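Aldehyde dehydrogenase family protein (Pseudomonas syringae pv. tomato, PDB 5IUV) oxidises indole-3-acetaldehyde to the auxin indole-3-acetic acid, probably with NAD+ as the hydride acceptor, in a step of bacterial auxin synthesis. Local coordinates at residues Ile24-Thr29 against Arg61-Ser65; Thr29-Ser33 against Ala52-Asp58; Lys330-Pro334 against Tyr382-Thr386. All blocks are in the same frame, centred on the assembly; numbering follows the deposited sequence.

Contact 1: residues Ile24-Thr29 against Arg61-Ser65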
ATOM      1  N   ILE A  24     -37.717  -9.062   2.310  1.00  7.22           N
ATOM      2  CA  ILE A  24     -36.957 -10.291   2.128  1.00  7.23           C
ATOM      3  C   ILE A  24     -37.099 -10.777   0.692  1.00  9.66           C
ATOM      4  O   ILE A  24     -38.220 -10.860   0.180  1.00 10.14           O
ATOM      5  CB  ILE A  24     -37.429 -11.410   3.084  1.00  9.75           C
ATOM      6  CG1 ILE A  24     -37.262 -10.998   4.543  1.00 11.70           C
ATOM      7  CG2 ILE A  24     -36.647 -12.694   2.819  1.00 11.04           C
ATOM      8  CD1 ILE A  24     -37.933 -11.942   5.520  1.00 11.62           C
ATOM      9  N   GLN A  25     -35.972 -11.080   0.051  1.00  8.14           N
ATOM     10  CA  GLN A  25     -35.960 -11.633  -1.307  1.00  9.56           C
ATOM     11  C   GLN A  25     -36.768 -10.753  -2.281  1.00  9.65           C
ATOM     12  O   GLN A  25     -37.644 -11.225  -3.004  1.00  8.35           O
ATOM     13  CB  GLN A  25     -36.486 -13.081  -1.284  1.00 10.98           C
ATOM     14  CG  GLN A  25     -36.296 -13.882  -2.588  1.00 12.54           C
ATOM     15  CD  GLN A  25     -34.850 -13.945  -3.058  1.00 14.84           C
ATOM     16  OE1 GLN A  25     -33.916 -13.999  -2.256  1.00 16.04           O
ATOM     17  NE2 GLN A  25     -34.662 -13.947  -4.371  1.00 14.79           N
ATOM     18  N   GLY A  26     -36.466  -9.459  -2.270  1.00 10.73           N
ATOM     19  CA  GLY A  26     -37.017  -8.533  -3.239  1.00  9.77           C
ATOM     20  C   GLY A  26     -38.448  -8.079  -3.009  1.00 12.11           C
ATOM     21  O   GLY A  26     -38.999  -7.380  -3.858  1.00 11.26           O
ATOM     22  N   GLU A  27     -39.050  -8.463  -1.880  1.00 11.25           N
ATOM     23  CA  GLU A  27     -40.448  -8.110  -1.597  1.00 11.06           C
ATOM     24  C   GLU A  27     -40.681  -7.711  -0.148  1.00  7.80           C
ATOM     25  O   GLU A  27     -40.099  -8.288   0.765  1.00  7.54           O
ATOM     26  CB  GLU A  27     -41.390  -9.276  -1.944  1.00 10.37           C
ATOM     27  CG  GLU A  27     -41.495  -9.577  -3.432  1.00 14.64           C
ATOM     28  CD  GLU A  27     -42.488 -10.688  -3.742  1.00 21.13           C
ATOM     29  OE1 GLU A  27     -43.121 -11.211  -2.803  1.00 22.21           O
ATOM     30  OE2 GLU A  27     -42.637 -11.035  -4.931  1.00 23.85           O
ATOM     31  N   TYR A  28     -41.550  -6.727   0.060  1.00  8.88           N
ATOM     32  CA  TYR A  28     -41.999  -6.416   1.406  1.00 10.19           C
ATOM     33  C   TYR A  28     -42.851  -7.575   1.900  1.00 10.83           C
ATOM     34  O   TYR A  28     -43.525  -8.234   1.113  1.00 11.42           O
ATOM     35  CB  TYR A  28     -42.765  -5.087   1.454  1.00 10.02           C
ATOM     36  CG  TYR A  28     -41.840  -3.895   1.335  1.00  8.98           C
ATOM     37  CD1 TYR A  28     -40.980  -3.559   2.374  1.00  9.06           C
ATOM     38  CD2 TYR A  28     -41.801  -3.129   0.175  1.00  9.60           C
ATOM     39  CE1 TYR A  28     -40.111  -2.485   2.266  1.00  9.53           C
ATOM     40  CE2 TYR A  28     -40.942  -2.045   0.062  1.00  8.99           C
ATOM     41  CZ  TYR A  28     -40.101  -1.732   1.110  1.00  8.46           C
ATOM     42  OH  TYR A  28     -39.239  -0.667   1.010  1.00  9.91           O
ATOM     43  N   THR A  29     -42.787  -7.841   3.198  1.00 10.93           N
ATOM     44  CA  THR A  29     -43.468  -8.990   3.774  1.00 12.35           C
ATOM     45  C   THR A  29     -43.787  -8.731   5.236  1.00 11.21           C
ATOM     46  O   THR A  29     -43.043  -8.036   5.927  1.00  9.69           O
ATOM     47  CB  THR A  29     -42.610 -10.279   3.649  1.00 10.49           C
ATOM     48  OG1 THR A  29     -43.279 -11.372   4.285  1.00 13.02           O
ATOM     49  CG2 THR A  29     -41.248 -10.085   4.308  1.00  8.34           C
ATOM     50  N   ARG A  61     -35.436 -17.110   7.354  1.00 11.17           N
ATOM     51  CA  ARG A  61     -35.800 -16.926   5.959  1.00 10.57           C
ATOM     52  C   ARG A  61     -34.902 -15.888   5.291  1.00 10.46           C
ATOM     53  O   ARG A  61     -34.524 -16.047   4.134  1.00  8.66           O
ATOM     54  CB  ARG A  61     -37.270 -16.517   5.808  1.00 10.84           C
ATOM     55  CG  ARG A  61     -37.722 -16.494   4.352  1.00 15.73           C
ATOM     56  CD  ARG A  61     -39.234 -16.662   4.192  1.00 20.35           C
ATOM     57  NE  ARG A  61     -40.002 -15.480   4.577  1.00 23.32           N
ATOM     58  CZ  ARG A  61     -40.304 -14.485   3.747  1.00 25.16           C
ATOM     59  NH1 ARG A  61     -39.886 -14.519   2.486  1.00 22.43           N
ATOM     60  NH2 ARG A  61     -41.023 -13.452   4.176  1.00 24.84           N
ATOM     61  N   ALA A  62     -34.559 -14.830   6.018  1.00  9.56           N
ATOM     62  CA  ALA A  62     -33.723 -13.780   5.439  1.00 10.26           C
ATOM     63  C   ALA A  62     -32.311 -14.301   5.154  1.00  9.31           C
ATOM     64  O   ALA A  62     -31.698 -13.949   4.140  1.00  9.10           O
ATOM     65  CB  ALA A  62     -33.670 -12.571   6.361  1.00  9.54           C
ATOM     66  N   VAL A  63     -31.798 -15.140   6.051  1.00  9.45           N
ATOM     67  CA  VAL A  63     -30.440 -15.647   5.899  1.00  9.54           C
ATOM     68  C   VAL A  63     -30.384 -16.684   4.776  1.00  9.12           C
ATOM     69  O   VAL A  63     -29.428 -16.708   3.995  1.00  8.06           O
ATOM     70  CB  VAL A  63     -29.906 -16.245   7.221  1.00  9.04           C
ATOM     71  CG1 VAL A  63     -28.592 -16.986   6.988  1.00 10.95           C
ATOM     72  CG2 VAL A  63     -29.713 -15.138   8.266  1.00  9.31           C
ATOM     73  N   GLU A  64     -31.404 -17.531   4.682  1.00  9.17           N
ATOM     74  CA  GLU A  64     -31.497 -18.455   3.545  1.00 12.00           C
ATOM     75  C   GLU A  64     -31.515 -17.688   2.224  1.00 10.53           C
ATOM     76  O   GLU A  64     -30.874 -18.085   1.251  1.00 11.40           O
ATOM     77  CB  GLU A  64     -32.745 -19.333   3.646  1.00 14.42           C
ATOM     78  CG  GLU A  64     -32.675 -20.410   4.718  1.00 19.30           C
ATOM     79  CD  GLU A  64     -33.943 -21.256   4.782  1.00 24.63           C
ATOM     80  OE1 GLU A  64     -34.679 -21.315   3.775  1.00 29.20           O
ATOM     81  OE2 GLU A  64     -34.201 -21.869   5.840  1.00 26.72           O
ATOM     82  N   SER A  65     -32.264 -16.589   2.201  1.00  8.20           N
ATOM     83  CA  SER A  65     -32.328 -15.711   1.039  1.00  9.44           C
ATOM     84  C   SER A  65     -30.972 -15.066   0.753  1.00  8.82           C
ATOM     85  O   SER A  65     -30.504 -15.059  -0.387  1.00  7.79           O
ATOM     86  CB  SER A  65     -33.400 -14.640   1.260  1.00  8.03           C
ATOM     87  OG  SER A  65     -33.337 -13.606   0.294  1.00  8.31           O
TER
HETATM   88  O   HOH W   1     -40.630 -11.799   0.952  1.00 18.76           O
HETATM   89  O   HOH W   2     -31.760 -15.475  -2.986  1.00 17.17           O
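A beta hairpin with a two-residue loop, strands 22-24 and 27-29 joined by a type I' turn, sets I24, Q25 and T29 against R61, A62 and S65 on helix 56-72. I24 N to E27 O at 2.9 Å is one of the two backbone bonds closing the turn. I24 does the apolar work: CG2 is anti to the backbone N (CG1 at chi1 -61°) and comes down on the helix between A62 CA and S65 CB, each 4.1 Å from it. The other branch ends beside the arginine, with I24 CD1 over one face of the guanidinium, 3.7 Å from R61 NH2 and offset toward the rim. A bend at chi3 (73°) lays the guanidinium against the hairpin. In the plane of the guanidinium a water joins its NH1 to I24 O, while T29 meets the edge beyond NH2, its OG1 3.1 Å from R61 NH2. At the turn, Q25 N is held by N218 OD1, and N218 ND2 also bonds S65 OG. S65 OG in turn donates to Q25 OE1 at 2.6 Å, in the carbonyl plane on a lone pair, and a second water links that same OE1 to S65 O.

Contact 2: residues Thr29-Ser33 against Ala52-Asp58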
ATOM      1  N   THR A  29     -42.787  -7.841   3.198  1.00 10.93           N
ATOM      2  CA  THR A  29     -43.468  -8.990   3.774  1.00 12.35           C
ATOM      3  C   THR A  29     -43.787  -8.731   5.236  1.00 11.21           C
ATOM      4  O   THR A  29     -43.043  -8.036   5.927  1.00  9.69           O
ATOM      5  CB  THR A  29     -42.610 -10.279   3.649  1.00 10.49           C
ATOM      6  OG1 THR A  29     -43.279 -11.372   4.285  1.00 13.02           O
ATOM      7  CG2 THR A  29     -41.248 -10.085   4.308  1.00  8.34           C
ATOM      8  N   ALA A  30     -44.898  -9.279   5.714  1.00 15.05           N
ATOM      9  CA  ALA A  30     -45.167  -9.251   7.141  1.00 13.61           C
ATOM     10  C   ALA A  30     -44.197 -10.203   7.818  1.00 13.31           C
ATOM     11  O   ALA A  30     -43.584 -11.048   7.164  1.00 12.25           O
ATOM     12  CB  ALA A  30     -46.611  -9.640   7.438  1.00 16.76           C
ATOM     13  N   ALA A  31     -44.036 -10.066   9.127  1.00 14.84           N
ATOM     14  CA  ALA A  31     -43.299 -11.074   9.873  1.00 14.28           C
ATOM     15  C   ALA A  31     -44.123 -12.361   9.858  1.00 15.66           C
ATOM     16  O   ALA A  31     -45.344 -12.310   9.732  1.00 14.69           O
ATOM     17  CB  ALA A  31     -43.025 -10.609  11.292  1.00 13.64           C
ATOM     18  N   ALA A  32     -43.449 -13.506   9.956  1.00 15.10           N
ATOM     19  CA  ALA A  32     -44.109 -14.811   9.892  1.00 15.93           C
ATOM     20  C   ALA A  32     -45.282 -14.924  10.875  1.00 16.54           C
ATOM     21  O   ALA A  32     -46.315 -15.499  10.554  1.00 17.63           O
ATOM     22  CB  ALA A  32     -43.090 -15.926  10.153  1.00 14.94           C
ATOM     23  N   SER A  33     -45.116 -14.353  12.062  1.00 16.13           N
ATOM     24  CA  SER A  33     -46.142 -14.374  13.100  1.00 18.90           C
ATOM     25  C   SER A  33     -47.308 -13.434  12.806  1.00 21.07           C
ATOM     26  O   SER A  33     -48.390 -13.574  13.386  1.00 21.85           O
ATOM     27  CB  SER A  33     -45.529 -13.984  14.438  1.00 20.12           C
ATOM     28  OG  SER A  33     -45.079 -12.642  14.376  1.00 19.50           O
ATOM     29  N   ALA A  52     -43.606  -4.382  11.138  1.00 11.18           N
ATOM     30  CA  ALA A  52     -43.421  -5.820  11.314  1.00 13.12           C
ATOM     31  C   ALA A  52     -42.461  -6.119  12.465  1.00 13.38           C
ATOM     32  O   ALA A  52     -41.383  -5.535  12.555  1.00 13.21           O
ATOM     33  CB  ALA A  52     -42.914  -6.449  10.024  1.00 14.18           C
ATOM     34  N   SER A  53     -42.877  -7.002  13.367  1.00 12.22           N
ATOM     35  CA  SER A  53     -42.038  -7.394  14.491  1.00 11.90           C
ATOM     36  C   SER A  53     -41.437  -8.768  14.223  1.00 11.68           C
ATOM     37  O   SER A  53     -42.026  -9.785  14.580  1.00 13.52           O
ATOM     38  CB  SER A  53     -42.845  -7.400  15.799  1.00 12.97           C
ATOM     39  OG  SER A  53     -42.013  -7.685  16.908  1.00 13.88           O
ATOM     40  N   CYS A  54     -40.267  -8.795  13.583  1.00  9.82           N
ATOM     41  CA  CYS A  54     -39.652 -10.053  13.179  1.00 12.65           C
ATOM     42  C   CYS A  54     -39.054 -10.826  14.352  1.00 14.14           C
ATOM     43  O   CYS A  54     -38.752 -10.254  15.400  1.00 13.93           O
ATOM     44  CB  CYS A  54     -38.575  -9.794  12.122  1.00 12.80           C
ATOM     45  SG  CYS A  54     -39.254  -9.058  10.627  1.00 15.63           S
ATOM     46  N   ASP A  55     -38.894 -12.132  14.157  1.00 12.49           N
ATOM     47  CA  ASP A  55     -38.367 -13.020  15.186  1.00 14.40           C
ATOM     48  C   ASP A  55     -37.437 -14.035  14.520  1.00 13.93           C
ATOM     49  O   ASP A  55     -37.037 -13.848  13.364  1.00 11.62           O
ATOM     50  CB  ASP A  55     -39.510 -13.718  15.938  1.00 18.77           C
ATOM     51  CG  ASP A  55     -39.154 -14.062  17.388  1.00 24.44           C
ATOM     52  OD1 ASP A  55     -38.000 -14.465  17.662  1.00 25.83           O
ATOM     53  OD2 ASP A  55     -40.041 -13.932  18.261  1.00 26.38           O
ATOM     54  N   ALA A  56     -37.116 -15.112  15.234  1.00 13.36           N
ATOM     55  CA  ALA A  56     -36.142 -16.095  14.758  1.00 15.31           C
ATOM     56  C   ALA A  56     -36.495 -16.687  13.389  1.00 15.95           C
ATOM     57  O   ALA A  56     -35.605 -16.920  12.563  1.00 11.33           O
ATOM     58  CB  ALA A  56     -35.982 -17.211  15.782  1.00 16.37           C
ATOM     59  N   ALA A  57     -37.780 -16.926  13.147  1.00  9.48           N
ATOM     60  CA  ALA A  57     -38.211 -17.521  11.880  1.00 12.30           C
ATOM     61  C   ALA A  57     -37.909 -16.610  10.692  1.00 12.57           C
ATOM     62  O   ALA A  57     -37.544 -17.072   9.602  1.00 11.01           O
ATOM     63  CB  ALA A  57     -39.696 -17.847  11.924  1.00 13.90           C
ATOM     64  N   ASP A  58     -38.066 -15.309  10.904  1.00 11.59           N
ATOM     65  CA  ASP A  58     -37.803 -14.341   9.853  1.00 11.38           C
ATOM     66  C   ASP A  58     -36.304 -14.201   9.594  1.00 11.39           C
ATOM     67  O   ASP A  58     -35.886 -14.028   8.445  1.00  8.43           O
ATOM     68  CB  ASP A  58     -38.429 -12.994  10.215  1.00 12.28           C
ATOM     69  CG  ASP A  58     -39.899 -13.122  10.567  1.00 14.90           C
ATOM     70  OD1 ASP A  58     -40.708 -13.397   9.653  1.00 16.43           O
ATOM     71  OD2 ASP A  58     -40.243 -12.974  11.758  1.00 15.46           O
TER
HETATM   72  O   HOH W   3     -41.414 -12.695   6.915  1.00 30.15           O
HETATM   73  O   HOH W   4     -42.361 -13.946  13.146  1.00 14.98           O
HETATM   74  O   HOH W   5     -42.812 -12.213  15.356  1.00 15.33           O
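A31 is the bump here, and the bend of chain from A52 to D58 is the hollow that takes it. Its methyl enters with A31 CB 3.5 Å from S53 O, C54 SG on one flank at 4.1 Å from A31 CB, and the A52 methyl and the D58 carboxylate completing the wall. A32 makes a shallower fit: its CB rests 3.5 Å from D58 OD1 and meets the methyl of A57 near the surface. The carboxylate wedged between the two segments is what ties them. With CG anti to the carbonyl carbon (chi1 -53°), D58 turns back over the start of its helix, where OD1 takes A32 N at 2.8 Å on its syn lone pair and OD2 takes D55 N at 2.9 Å on its anti lone pair. That second bond is one half of a capping box; the N-cap residue D55 does not return it with its side chain. One water bonds OD1 and A30 O, another OD2 and S33 N, so four donors surround this buried group and would probably favour its charged form. S33 OG, bonded to E35 N, reaches S53 O through a further water. The loop after strand 27-29 is thus seated where strand 47-52 gives way to helix 56-72, with C54 packed against V227 of helix 224-232 and A22 of strand 22-24.

Contact 3: residues Lys330-Pro334 against Tyr382-Thr386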
ATOM      1  N   LYS A 330     -31.128  25.519  21.022  1.00 19.27           N
ATOM      2  CA  LYS A 330     -32.432  25.526  21.675  1.00 22.52           C
ATOM      3  C   LYS A 330     -33.377  24.464  21.126  1.00 22.08           C
ATOM      4  O   LYS A 330     -33.637  24.409  19.918  1.00 21.08           O
ATOM      5  CB  LYS A 330     -33.087  26.903  21.541  1.00 26.97           C
ATOM      6  CG  LYS A 330     -32.178  28.067  21.882  1.00 29.87           C
ATOM      7  CD  LYS A 330     -32.944  29.387  21.845  1.00 34.69           C
ATOM      8  CE  LYS A 330     -32.005  30.580  21.924  1.00 37.60           C
ATOM      9  NZ  LYS A 330     -32.748  31.837  22.206  1.00 40.01           N
ATOM     10  N   PRO A 331     -33.890  23.610  22.021  1.00 22.79           N
ATOM     11  CA  PRO A 331     -34.901  22.610  21.667  1.00 21.94           C
ATOM     12  C   PRO A 331     -36.127  23.273  21.057  1.00 18.52           C
ATOM     13  O   PRO A 331     -36.511  24.361  21.478  1.00 18.41           O
ATOM     14  CB  PRO A 331     -35.236  21.958  23.013  1.00 24.36           C
ATOM     15  CG  PRO A 331     -34.007  22.163  23.837  1.00 26.38           C
ATOM     16  CD  PRO A 331     -33.503  23.519  23.440  1.00 24.81           C
ATOM     17  N   GLY A 332     -36.723  22.628  20.064  1.00 18.31           N
ATOM     18  CA  GLY A 332     -37.917  23.151  19.434  1.00 18.76           C
ATOM     19  C   GLY A 332     -38.530  22.108  18.524  1.00 17.76           C
ATOM     20  O   GLY A 332     -38.058  20.971  18.458  1.00 18.50           O
ATOM     21  N   ASN A 333     -39.584  22.502  17.821  1.00 16.82           N
ATOM     22  CA  ASN A 333     -40.280  21.615  16.896  1.00 18.78           C
ATOM     23  C   ASN A 333     -39.327  21.102  15.821  1.00 15.48           C
ATOM     24  O   ASN A 333     -38.775  21.888  15.053  1.00 15.37           O
ATOM     25  CB  ASN A 333     -41.462  22.359  16.272  1.00 22.56           C
ATOM     26  CG  ASN A 333     -42.280  21.498  15.330  1.00 26.31           C
ATOM     27  OD1 ASN A 333     -42.045  20.298  15.183  1.00 25.28           O
ATOM     28  ND2 ASN A 333     -43.268  22.117  14.692  1.00 30.44           N
ATOM     29  N   PRO A 334     -39.125  19.778  15.774  1.00 15.10           N
ATOM     30  CA  PRO A 334     -38.179  19.183  14.824  1.00 14.52           C
ATOM     31  C   PRO A 334     -38.588  19.395  13.371  1.00 14.45           C
ATOM     32  O   PRO A 334     -37.744  19.268  12.492  1.00 15.65           O
ATOM     33  CB  PRO A 334     -38.200  17.693  15.186  1.00 14.31           C
ATOM     34  CG  PRO A 334     -38.708  17.649  16.594  1.00 16.67           C
ATOM     35  CD  PRO A 334     -39.679  18.779  16.703  1.00 16.25           C
ATOM     36  N   TYR A 382     -38.406  16.568  25.361  1.00 25.90           N
ATOM     37  CA  TYR A 382     -37.344  17.547  25.147  1.00 26.44           C
ATOM     38  C   TYR A 382     -36.600  17.874  26.444  1.00 26.34           C
ATOM     39  O   TYR A 382     -37.218  18.019  27.501  1.00 27.55           O
ATOM     40  CB  TYR A 382     -37.912  18.840  24.555  1.00 27.56           C
ATOM     41  CG  TYR A 382     -38.694  18.662  23.273  1.00 27.81           C
ATOM     42  CD1 TYR A 382     -40.050  18.362  23.300  1.00 29.16           C
ATOM     43  CD2 TYR A 382     -38.079  18.806  22.035  1.00 26.77           C
ATOM     44  CE1 TYR A 382     -40.770  18.204  22.131  1.00 30.38           C
ATOM     45  CE2 TYR A 382     -38.791  18.650  20.861  1.00 28.02           C
ATOM     46  CZ  TYR A 382     -40.136  18.351  20.914  1.00 29.17           C
ATOM     47  OH  TYR A 382     -40.848  18.192  19.749  1.00 28.78           O
ATOM     48  N   VAL A 383     -35.279  18.012  26.352  1.00 24.39           N
ATOM     49  CA  VAL A 383     -34.451  18.378  27.503  1.00 24.36           C
ATOM     50  C   VAL A 383     -33.484  19.508  27.135  1.00 25.03           C
ATOM     51  O   VAL A 383     -32.903  19.508  26.051  1.00 23.18           O
ATOM     52  CB  VAL A 383     -33.649  17.164  28.038  1.00 30.88           C
ATOM     53  CG1 VAL A 383     -32.675  17.585  29.136  1.00 30.36           C
ATOM     54  CG2 VAL A 383     -34.586  16.088  28.558  1.00 31.34           C
ATOM     55  N   GLU A 384     -33.328  20.475  28.036  1.00 24.42           N
ATOM     56  CA  GLU A 384     -32.360  21.553  27.849  1.00 25.91           C
ATOM     57  C   GLU A 384     -30.938  21.025  27.793  1.00 24.71           C
ATOM     58  O   GLU A 384     -30.576  20.151  28.582  1.00 23.61           O
ATOM     59  CB  GLU A 384     -32.451  22.568  28.986  1.00 27.90           C
ATOM     60  CG  GLU A 384     -33.785  23.254  29.136  1.00 32.69           C
ATOM     61  CD  GLU A 384     -33.866  24.037  30.431  1.00 36.12           C
ATOM     62  OE1 GLU A 384     -33.262  23.591  31.433  1.00 35.81           O
ATOM     63  OE2 GLU A 384     -34.525  25.097  30.449  1.00 38.26           O
ATOM     64  N   PRO A 385     -30.126  21.550  26.861  1.00 22.49           N
ATOM     65  CA  PRO A 385     -28.681  21.318  26.945  1.00 22.65           C
ATOM     66  C   PRO A 385     -28.173  21.757  28.314  1.00 23.63           C
ATOM     67  O   PRO A 385     -28.519  22.849  28.769  1.00 22.87           O
ATOM     68  CB  PRO A 385     -28.120  22.190  25.822  1.00 22.43           C
ATOM     69  CG  PRO A 385     -29.234  22.225  24.809  1.00 22.71           C
ATOM     70  CD  PRO A 385     -30.498  22.269  25.631  1.00 22.47           C
ATOM     71  N   THR A 386     -27.380  20.907  28.960  1.00 21.80           N
ATOM     72  CA  THR A 386     -27.076  21.051  30.384  1.00 22.35           C
ATOM     73  C   THR A 386     -25.574  20.988  30.649  1.00 23.04           C
ATOM     74  O   THR A 386     -24.860  20.221  30.005  1.00 20.98           O
ATOM     75  CB  THR A 386     -27.805  19.950  31.192  1.00 22.76           C
ATOM     76  OG1 THR A 386     -29.221  20.090  31.009  1.00 23.39           O
ATOM     77  CG2 THR A 386     -27.477  20.025  32.679  1.00 23.40           C
TER
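Y382 OH is hydrogen-bonded to V43 O and, on the side of this contact, meets the ring of P334, whose CD lies 3.3 Å from Y382 OH. P334 and Y382 reach toward each other from opposite directions, and P334 CD sits at the edge of the aromatic ring, near its plane. A chi1 of -56° sets the Y382 ring beside its own backbone N and directs it against the loop at G332 and P334; G332 O approaches obliquely, 3.4 Å from Y382 CE2. Strand 382-389 belongs to the mixed sheet of the catalytic domain of the aldehyde dehydrogenase fold, pairing in parallel with 406-412 and antiparallel with 366-369 and 373-374, and the loop after helix 312-326 crosses this end of it. Between the two segments there is no direct hydrogen bond; they meet through proline rings and one tyrosine. P331 pushes its ring into the bend after V383, with CG 3.6 Å from V383 O and CD 3.9 Å from P385 CD. Within 382-386, T386 OG1 donates to E384 O at 2.8 Å, from 44° out of the carbonyl plane and so away from a lone pair, while the E384 carboxylate forms a salt bridge with K372.

Overall arrangement
Contacts 1 and 2 are neighbours, their centres 10 Å apart: both lean on helix 56-72, share T29 and touch where I24 CD1 meets D58 O. Contact 2 grips the helix at its first turn, contact 1 along the following turns. Contact 3 lies 36 to 40 Å from them between centres, on the sheet of the catalytic domain. All three are partly buried, and no other subunit touches them. Their chemistry differs: contact 1 mixes an isoleucine, an arginine and a serine-glutamine bond at a partly exposed hairpin; contact 2 gathers donors round a buried carboxylate amid alanines; contact 3, with no exposed touching residue, relies on prolines against a tyrosine.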